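Local coordinates for alginate biosynthesis protein AlgX (Pseudomonas aeruginosa, PDB 4KNC), which takes part in the O-acetylation of the exopolysaccharide alginate and protects the polymer from degradation as it crosses the periplasm, at residues Ala22-Tyr27 with Phe34-Val39; His154-Ser159 with Tyr249-Phe254; Ala357-Ser362 with Val429-Cys434. One frame throughout, in Å; residues are numbered along the deposited sequence.

How the contacts relate
Contacts 1 and 2 belong to the SGNH hydrolase-like domain and contact 3 to the C-terminal carbohydrate-binding module, with about 39 Å between the centres of contacts 2 and 3, on opposite sides of the chain's centre. Contact 1 is partly buried, about 25 Å from that centre, and joins a loop to the entry of strand 38-40 through side-chain hydrogen bonds. Contact 2, a buried helix-helix meeting beside the proposed active site, has no hydrogen bond between its segments and relies on aromatic and aliphatic packing. Contact 3, also buried, pairs two neighbouring strands by backbone hydrogen bonds. No secondary-structure element is common to two contacts.

Contact 1 (Ala22-Tyr27 with Phe34-Val39); sequences AYDSRY and FFTHLV
Tyr27 and His37 carry this contact, each ring making one hydrogen bond across it and covered on one face by the opposite segment. Chi1 of 73° sets His37 CG between its own backbone N and carbonyl carbon; the ring presents its ND1 edge to Asp24, the two side chains crossing at about a right angle. His37 ND1 donates to Asp24 OD1 at 2.6 Å, with an angle of 148° at the hydrogen. The acceptor lies close to the imidazole plane; the donor meets the syn side of the carboxylate but 29° out of its plane. Over the centre of the same ring sits Ala22 O, 3.3 Å above the plane. Thr36 turns its CG2 to the carboxylate, 3.5 Å from Asp24 OD1.

One face of the Tyr27 ring is covered by the cis-linked backbone of Thr36 and His37: His37 CA is 3.9 Å from the ring centroid and Thr36 CA 4.2 Å, two CH-pi contacts, while His37 CB approaches Tyr27 CE1 to 3.3 Å. At the far end of the ring, Leu38 N donates to Tyr27 OH at 3.0 Å, nearly straight. That hydroxyl is also hydrogen-bonded to Ala21 O. The contact closes a short 3-10 turn onto the start of strand 38-40 in the SGNH hydrolase-like domain, with Tyr27 and Phe35 also touching helix 194-203. A charged Asp24 would be expected to favour a protonated imidazole and so to strengthen their bond.

Contact 2 (His154-Ser159 with Tyr249-Phe254); sequences HGARRS and YNFAGF
The Phe254 ring is sandwiched: Arg157 CB lies over the centre of one face, 3.6 Å above the plane, and Asn250 ND2 over the centre of the other at 3.5 Å. The first is a CH-pi contact only 10° off the ring normal. The second comes from Asn250, at the N-cap position of the helix that carries Phe254; its ND2 is hydrogen-bonded to Thr217 OG1. The Phe251 ring is met differently, at its edge: Ala156 O lies in its plane, 3.6 Å from Phe251 CD1.

Arg157 has CG anti to its backbone N (chi1 176°) and an extended chain as far as NE. Its aliphatic part crosses the Phe254 ring, with Arg157 CG 3.9 Å from Phe254 CD1, while the guanidinium leads away, its plane turned 81° from the ring. Ala156 points its CB toward the other segment, reaching Tyr249 O at 3.7 Å and Phe251 CB at 4.2 Å. The small side chain fits a close approach of the backbones, Ala156 CA being 5.2 Å from Phe251 CA. One turn on, Ser159 CB approaches the Phe251 ring obliquely, while Ser159 OG turns back to Gly155 O at 2.7 Å, arriving from the face of that carbonyl opposite to Ser159 N; Tyr143 OH is a further partner of OG.

Helix 153-169 thus packs against the first turn of helix 251-259 in the SGNH hydrolase-like domain. Tyr249 stacks on His150, the inferred proton acceptor, and its hydroxyl is hydrogen-bonded to Lys191. With no hydrogen bond between them, the segments meet through aromatic and aliphatic surfaces and a carbonyl oxygen at a ring edge; this largely apolar seam links helix 153-169 to the residue that lies against the proposed catalytic histidine.

Contact 3 (Ala357-Ser362 with Val429-Cys434); sequences ADVTYS and VQASIC
Asp358 and Ser432 form a hydrogen-bonded antiparallel pair: Asp358 N donates to Ser432 O at 2.9 Å, and Ser432 N donates to Asp358 O in return. The next such pair is Thr360 with Gln430. Thr360 N reaches Gln430 O at 2.8 Å with an angle of 162° at the hydrogen, whereas Gln430 N approaches Thr360 O from 40° above the carbonyl plane. In the alternating non-hydrogen-bonded pairs, CA-H groups face the same carbonyls, as with Val359 CA to Gln430 O at 3.4 Å.

The short segments run at 173° to each other, and these are the two inner strands of a four-stranded antiparallel sheet in the carbohydrate-binding module, between strands 326-333 and 396-400. Asp358, Thr360, Gln430 and Ser432 share one face, where the Asp358 carboxylate makes a salt bridge to Arg396 and Ser432 OG bonds to Ser329 OG. The other face packs on a second four-stranded antiparallel sheet, as in a beta sandwich: Ala431 and Ile433 touch Leu342 of its strand 338-343.

On this face the side chains are mostly apolar. Val429 has CG2 anti to its backbone N, and this methyl lies 3.7 Å from Val359 CG1 and 4.1 Å from Tyr361 CD1. Val359 CG2 meets Ala431 CB at 4.0 Å. Ile433, bent at chi2, brings CD1 to 3.6 Å from Ala357 CB. Toward the end of strand 428-435, Cys434 is linked by a disulfide to Cys321.

Contact 1 (Ala22-Tyr27 with Phe34-Val39)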
# COMPACT_ATOMS: atom_id res chain seq x y z
N ALA A 22 4.85 1.88 -30.02
CA ALA A 22 4.78 0.42 -29.92
C ALA A 22 6.04 -0.27 -29.34
O ALA A 22 6.07 -1.48 -29.22
CB ALA A 22 4.43 -0.18 -31.27
N TYR A 23 7.09 0.49 -29.01
CA TYR A 23 8.36 -0.12 -28.63
C TYR A 23 8.71 0.10 -27.17
O TYR A 23 8.81 1.23 -26.72
CB TYR A 23 9.51 0.39 -29.52
CG TYR A 23 9.15 0.30 -30.97
CD1 TYR A 23 8.79 -0.91 -31.54
CD2 TYR A 23 9.14 1.43 -31.77
CE1 TYR A 23 8.44 -1.00 -32.86
CE2 TYR A 23 8.79 1.36 -33.11
CZ TYR A 23 8.44 0.14 -33.64
OH TYR A 23 8.10 0.05 -34.97
N ASP A 24 8.90 -1.00 -26.44
CA ASP A 24 9.17 -0.92 -25.00
C ASP A 24 10.37 -0.05 -24.69
O ASP A 24 10.39 0.65 -23.68
CB ASP A 24 9.36 -2.31 -24.39
CG ASP A 24 8.06 -3.09 -24.29
OD1 ASP A 24 6.99 -2.49 -24.52
OD2 ASP A 24 8.11 -4.29 -23.98
N SER A 25 11.37 -0.08 -25.57
CA SER A 25 12.59 0.69 -25.34
C SER A 25 12.36 2.21 -25.45
O SER A 25 13.17 3.00 -24.99
CB SER A 25 13.68 0.25 -26.30
OG SER A 25 13.19 0.17 -27.63
N ARG A 26 11.25 2.61 -26.05
CA ARG A 26 10.91 4.02 -26.14
C ARG A 26 10.46 4.57 -24.77
O ARG A 26 10.46 5.78 -24.55
CB ARG A 26 9.83 4.24 -27.22
CG ARG A 26 9.32 5.68 -27.40
CD ARG A 26 10.42 6.67 -27.85
NE ARG A 26 9.91 8.04 -27.88
CZ ARG A 26 9.88 8.86 -26.82
NH1 ARG A 26 10.36 8.43 -25.66
NH2 ARG A 26 9.39 10.09 -26.93
N TYR A 27 10.09 3.68 -23.85
CA TYR A 27 9.59 4.07 -22.53
C TYR A 27 10.70 4.00 -21.49
O TYR A 27 10.55 3.35 -20.46
CB TYR A 27 8.40 3.19 -22.09
CG TYR A 27 7.20 3.30 -23.01
CD1 TYR A 27 7.24 2.76 -24.29
CD2 TYR A 27 6.05 3.97 -22.61
CE1 TYR A 27 6.18 2.88 -25.16
CE2 TYR A 27 4.96 4.10 -23.48
CZ TYR A 27 5.04 3.54 -24.75
OH TYR A 27 4.00 3.63 -25.63
N PHE A 34 5.84 3.90 -16.44
CA PHE A 34 4.55 3.49 -15.91
C PHE A 34 3.54 3.14 -17.02
O PHE A 34 2.42 2.71 -16.72
CB PHE A 34 3.99 4.60 -15.02
CG PHE A 34 2.78 4.20 -14.22
CD1 PHE A 34 2.88 3.26 -13.21
CD2 PHE A 34 1.54 4.77 -14.47
CE1 PHE A 34 1.75 2.88 -12.47
CE2 PHE A 34 0.41 4.40 -13.73
CZ PHE A 34 0.51 3.46 -12.73
N PHE A 35 3.93 3.29 -18.28
CA PHE A 35 2.98 3.10 -19.39
C PHE A 35 3.39 2.03 -20.41
O PHE A 35 2.70 1.82 -21.40
CB PHE A 35 2.73 4.43 -20.10
CG PHE A 35 2.37 5.55 -19.17
CD1 PHE A 35 1.07 5.68 -18.69
CD2 PHE A 35 3.33 6.46 -18.75
CE1 PHE A 35 0.73 6.71 -17.82
CE2 PHE A 35 3.00 7.49 -17.87
CZ PHE A 35 1.70 7.62 -17.40
N THR A 36 4.50 1.36 -20.15
CA THR A 36 5.13 0.44 -21.10
C THR A 36 4.29 -0.78 -21.51
O THR A 36 3.87 -1.54 -20.64
CB THR A 36 6.44 -0.09 -20.49
OG1 THR A 36 7.13 0.99 -19.85
CG2 THR A 36 7.32 -0.73 -21.55
N HIS A 37 3.99 -0.95 -22.80
CA HIS A 37 3.96 0.13 -23.78
C HIS A 37 2.48 0.30 -24.16
O HIS A 37 1.67 -0.60 -23.94
CB HIS A 37 4.86 -0.17 -24.99
CG HIS A 37 4.33 -1.22 -25.93
ND1 HIS A 37 4.84 -2.49 -25.99
CD2 HIS A 37 3.34 -1.16 -26.86
CE1 HIS A 37 4.19 -3.19 -26.90
NE2 HIS A 37 3.27 -2.41 -27.44
N LEU A 38 2.12 1.46 -24.72
CA LEU A 38 0.70 1.77 -24.95
C LEU A 38 0.19 1.22 -26.26
O LEU A 38 0.87 1.30 -27.27
CB LEU A 38 0.47 3.28 -24.92
CG LEU A 38 0.76 3.97 -23.59
CD1 LEU A 38 0.89 5.47 -23.83
CD2 LEU A 38 -0.34 3.66 -22.55
N VAL A 39 -1.00 0.62 -26.23
CA VAL A 39 -1.69 0.18 -27.44
C VAL A 39 -3.09 0.79 -27.49
O VAL A 39 -3.74 1.00 -26.46
CB VAL A 39 -1.76 -1.36 -27.58
CG1 VAL A 39 -0.37 -1.94 -27.70
CG2 VAL A 39 -2.50 -1.99 -26.41
O HOH W 1 10.06 0.22 -19.29

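Contact 2 (His154-Ser159 with Tyr249-Phe254)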
# COMPACT_ATOMS: atom_id res chain seq x y z
N HIS A 154 -17.94 3.70 -10.33
CA HIS A 154 -18.72 2.48 -10.56
C HIS A 154 -17.88 1.20 -10.36
O HIS A 154 -18.34 0.23 -9.73
CB HIS A 154 -19.39 2.50 -11.94
CG HIS A 154 -20.63 3.33 -11.98
ND1 HIS A 154 -21.86 2.87 -11.53
CD2 HIS A 154 -20.85 4.59 -12.44
CE1 HIS A 154 -22.77 3.82 -11.69
NE2 HIS A 154 -22.19 4.87 -12.24
N GLY A 155 -16.65 1.20 -10.86
CA GLY A 155 -15.73 0.09 -10.65
C GLY A 155 -15.45 -0.13 -9.16
O GLY A 155 -15.47 -1.27 -8.67
N ALA A 156 -15.18 0.97 -8.45
CA ALA A 156 -14.95 0.91 -7.01
C ALA A 156 -16.18 0.37 -6.28
O ALA A 156 -16.05 -0.32 -5.28
CB ALA A 156 -14.59 2.30 -6.49
N ARG A 157 -17.36 0.71 -6.77
CA ARG A 157 -18.62 0.31 -6.14
C ARG A 157 -18.84 -1.20 -6.29
O ARG A 157 -19.11 -1.90 -5.30
CB ARG A 157 -19.79 1.10 -6.75
CG ARG A 157 -21.17 0.66 -6.22
CD ARG A 157 -22.31 1.48 -6.86
NE ARG A 157 -23.62 0.97 -6.47
CZ ARG A 157 -24.19 -0.09 -7.02
NH1 ARG A 157 -23.55 -0.75 -7.99
NH2 ARG A 157 -25.38 -0.51 -6.61
N ARG A 158 -18.71 -1.70 -7.52
CA ARG A 158 -18.87 -3.13 -7.77
C ARG A 158 -17.81 -3.92 -7.01
O ARG A 158 -18.06 -5.04 -6.58
CB ARG A 158 -18.80 -3.46 -9.28
CG ARG A 158 -19.95 -2.84 -10.10
CD ARG A 158 -20.12 -3.47 -11.50
NE ARG A 158 -19.10 -3.05 -12.47
CZ ARG A 158 -19.17 -1.94 -13.22
NH1 ARG A 158 -18.19 -1.65 -14.08
NH2 ARG A 158 -20.21 -1.12 -13.12
N SER A 159 -16.63 -3.33 -6.85
CA SER A 159 -15.59 -4.00 -6.07
C SER A 159 -15.95 -4.05 -4.58
O SER A 159 -15.77 -5.07 -3.89
CB SER A 159 -14.25 -3.28 -6.26
OG SER A 159 -13.91 -3.26 -7.63
N TYR A 249 -13.05 8.46 -5.66
CA TYR A 249 -13.68 7.28 -6.22
C TYR A 249 -14.63 6.64 -5.23
O TYR A 249 -15.40 5.75 -5.59
CB TYR A 249 -12.63 6.27 -6.71
CG TYR A 249 -11.52 6.95 -7.46
CD1 TYR A 249 -11.73 7.46 -8.74
CD2 TYR A 249 -10.28 7.13 -6.87
CE1 TYR A 249 -10.72 8.11 -9.42
CE2 TYR A 249 -9.25 7.78 -7.54
CZ TYR A 249 -9.48 8.27 -8.82
OH TYR A 249 -8.45 8.92 -9.48
N ASN A 250 -14.57 7.10 -3.98
CA ASN A 250 -15.51 6.70 -2.94
C ASN A 250 -15.51 5.20 -2.58
O ASN A 250 -16.53 4.65 -2.18
CB ASN A 250 -16.94 7.16 -3.28
CG ASN A 250 -17.85 7.17 -2.05
OD1 ASN A 250 -17.47 7.70 -1.01
ND2 ASN A 250 -19.03 6.55 -2.15
N PHE A 251 -14.36 4.54 -2.70
CA PHE A 251 -14.24 3.12 -2.35
C PHE A 251 -14.61 2.88 -0.88
O PHE A 251 -15.42 1.99 -0.59
CB PHE A 251 -12.83 2.61 -2.66
CG PHE A 251 -12.61 1.14 -2.34
CD1 PHE A 251 -13.44 0.16 -2.86
CD2 PHE A 251 -11.52 0.75 -1.56
CE1 PHE A 251 -13.22 -1.19 -2.58
CE2 PHE A 251 -11.28 -0.61 -1.29
CZ PHE A 251 -12.15 -1.58 -1.79
N ALA A 252 -14.08 3.69 0.02
CA ALA A 252 -14.45 3.57 1.45
C ALA A 252 -15.96 3.78 1.70
O ALA A 252 -16.57 3.07 2.50
CB ALA A 252 -13.65 4.54 2.29
N GLY A 253 -16.56 4.75 1.01
CA GLY A 253 -17.99 5.00 1.16
C GLY A 253 -18.85 3.83 0.70
O GLY A 253 -19.82 3.46 1.37
N PHE A 254 -18.50 3.24 -0.43
CA PHE A 254 -19.23 2.06 -0.88
C PHE A 254 -19.02 0.88 0.07
O PHE A 254 -19.94 0.10 0.31
CB PHE A 254 -18.85 1.70 -2.31
CG PHE A 254 -19.20 2.77 -3.33
CD1 PHE A 254 -20.49 3.29 -3.39
CD2 PHE A 254 -18.24 3.27 -4.20
CE1 PHE A 254 -20.82 4.29 -4.32
CE2 PHE A 254 -18.56 4.26 -5.12
CZ PHE A 254 -19.85 4.77 -5.18

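Contact 3 (Ala357-Ser362 with Val429-Cys434)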
# COMPACT_ATOMS: atom_id res chain seq x y z
N ALA A 357 15.20 -0.69 16.15
CA ALA A 357 15.53 0.74 16.15
C ALA A 357 14.29 1.63 15.97
O ALA A 357 13.39 1.32 15.17
CB ALA A 357 16.55 1.04 15.06
N ASP A 358 14.28 2.75 16.69
CA ASP A 358 13.18 3.70 16.70
C ASP A 358 13.76 5.11 16.59
O ASP A 358 14.55 5.52 17.44
CB ASP A 358 12.40 3.57 18.01
CG ASP A 358 11.01 4.21 17.94
OD1 ASP A 358 10.85 5.21 17.21
OD2 ASP A 358 10.09 3.70 18.62
N VAL A 359 13.36 5.85 15.57
CA VAL A 359 14.08 7.07 15.19
C VAL A 359 13.17 8.23 14.78
O VAL A 359 12.30 8.07 13.93
CB VAL A 359 15.02 6.78 13.99
CG1 VAL A 359 15.67 8.05 13.50
CG2 VAL A 359 16.06 5.74 14.37
N THR A 360 13.38 9.42 15.35
CA THR A 360 12.51 10.55 15.09
C THR A 360 13.21 11.87 14.75
O THR A 360 13.88 12.47 15.60
CB THR A 360 11.57 10.80 16.28
OG1 THR A 360 10.78 9.63 16.52
CG2 THR A 360 10.66 11.99 15.99
N TYR A 361 13.06 12.31 13.50
CA TYR A 361 13.51 13.63 13.07
C TYR A 361 12.78 14.76 13.79
O TYR A 361 11.61 14.61 14.17
CB TYR A 361 13.27 13.82 11.57
CG TYR A 361 14.25 13.13 10.67
CD1 TYR A 361 15.61 13.41 10.74
CD2 TYR A 361 13.82 12.21 9.72
CE1 TYR A 361 16.51 12.79 9.90
CE2 TYR A 361 14.71 11.58 8.88
CZ TYR A 361 16.05 11.87 8.97
OH TYR A 361 16.94 11.24 8.13
N SER A 362 13.45 15.89 13.97
CA SER A 362 12.80 17.05 14.56
C SER A 362 11.82 17.70 13.58
O SER A 362 10.87 18.36 13.98
CB SER A 362 13.84 18.07 15.07
OG SER A 362 14.77 18.41 14.06
N VAL A 429 17.86 14.88 15.42
CA VAL A 429 17.28 13.54 15.35
C VAL A 429 17.41 12.83 16.70
O VAL A 429 18.39 13.02 17.43
CB VAL A 429 17.91 12.70 14.21
CG1 VAL A 429 19.36 12.35 14.52
CG2 VAL A 429 17.09 11.44 13.96
N GLN A 430 16.40 12.03 17.01
CA GLN A 430 16.34 11.28 18.26
C GLN A 430 16.30 9.78 17.96
O GLN A 430 15.36 9.29 17.35
CB GLN A 430 15.11 11.69 19.06
CG GLN A 430 14.54 10.62 20.00
CD GLN A 430 15.45 10.33 21.18
OE1 GLN A 430 16.13 11.22 21.69
NE2 GLN A 430 15.47 9.07 21.62
N ALA A 431 17.31 9.04 18.40
CA ALA A 431 17.31 7.60 18.14
C ALA A 431 17.36 6.74 19.40
O ALA A 431 17.94 7.13 20.42
CB ALA A 431 18.44 7.23 17.19
N SER A 432 16.77 5.56 19.31
CA SER A 432 16.68 4.65 20.44
C SER A 432 16.65 3.21 19.96
O SER A 432 16.13 2.90 18.89
CB SER A 432 15.44 4.96 21.27
OG SER A 432 15.56 6.24 21.88
N ILE A 433 17.21 2.32 20.78
CA ILE A 433 17.33 0.91 20.44
C ILE A 433 16.72 0.11 21.58
O ILE A 433 17.06 0.32 22.74
CB ILE A 433 18.81 0.51 20.29
CG1 ILE A 433 19.38 1.05 18.99
CG2 ILE A 433 18.97 -1.00 20.32
CD1 ILE A 433 18.84 0.36 17.78
N CYS A 434 15.83 -0.81 21.24
CA CYS A 434 15.12 -1.57 22.27
C CYS A 434 15.03 -3.06 21.97
O CYS A 434 15.15 -3.51 20.82
CB CYS A 434 13.71 -1.02 22.49
SG CYS A 434 12.65 -1.07 21.01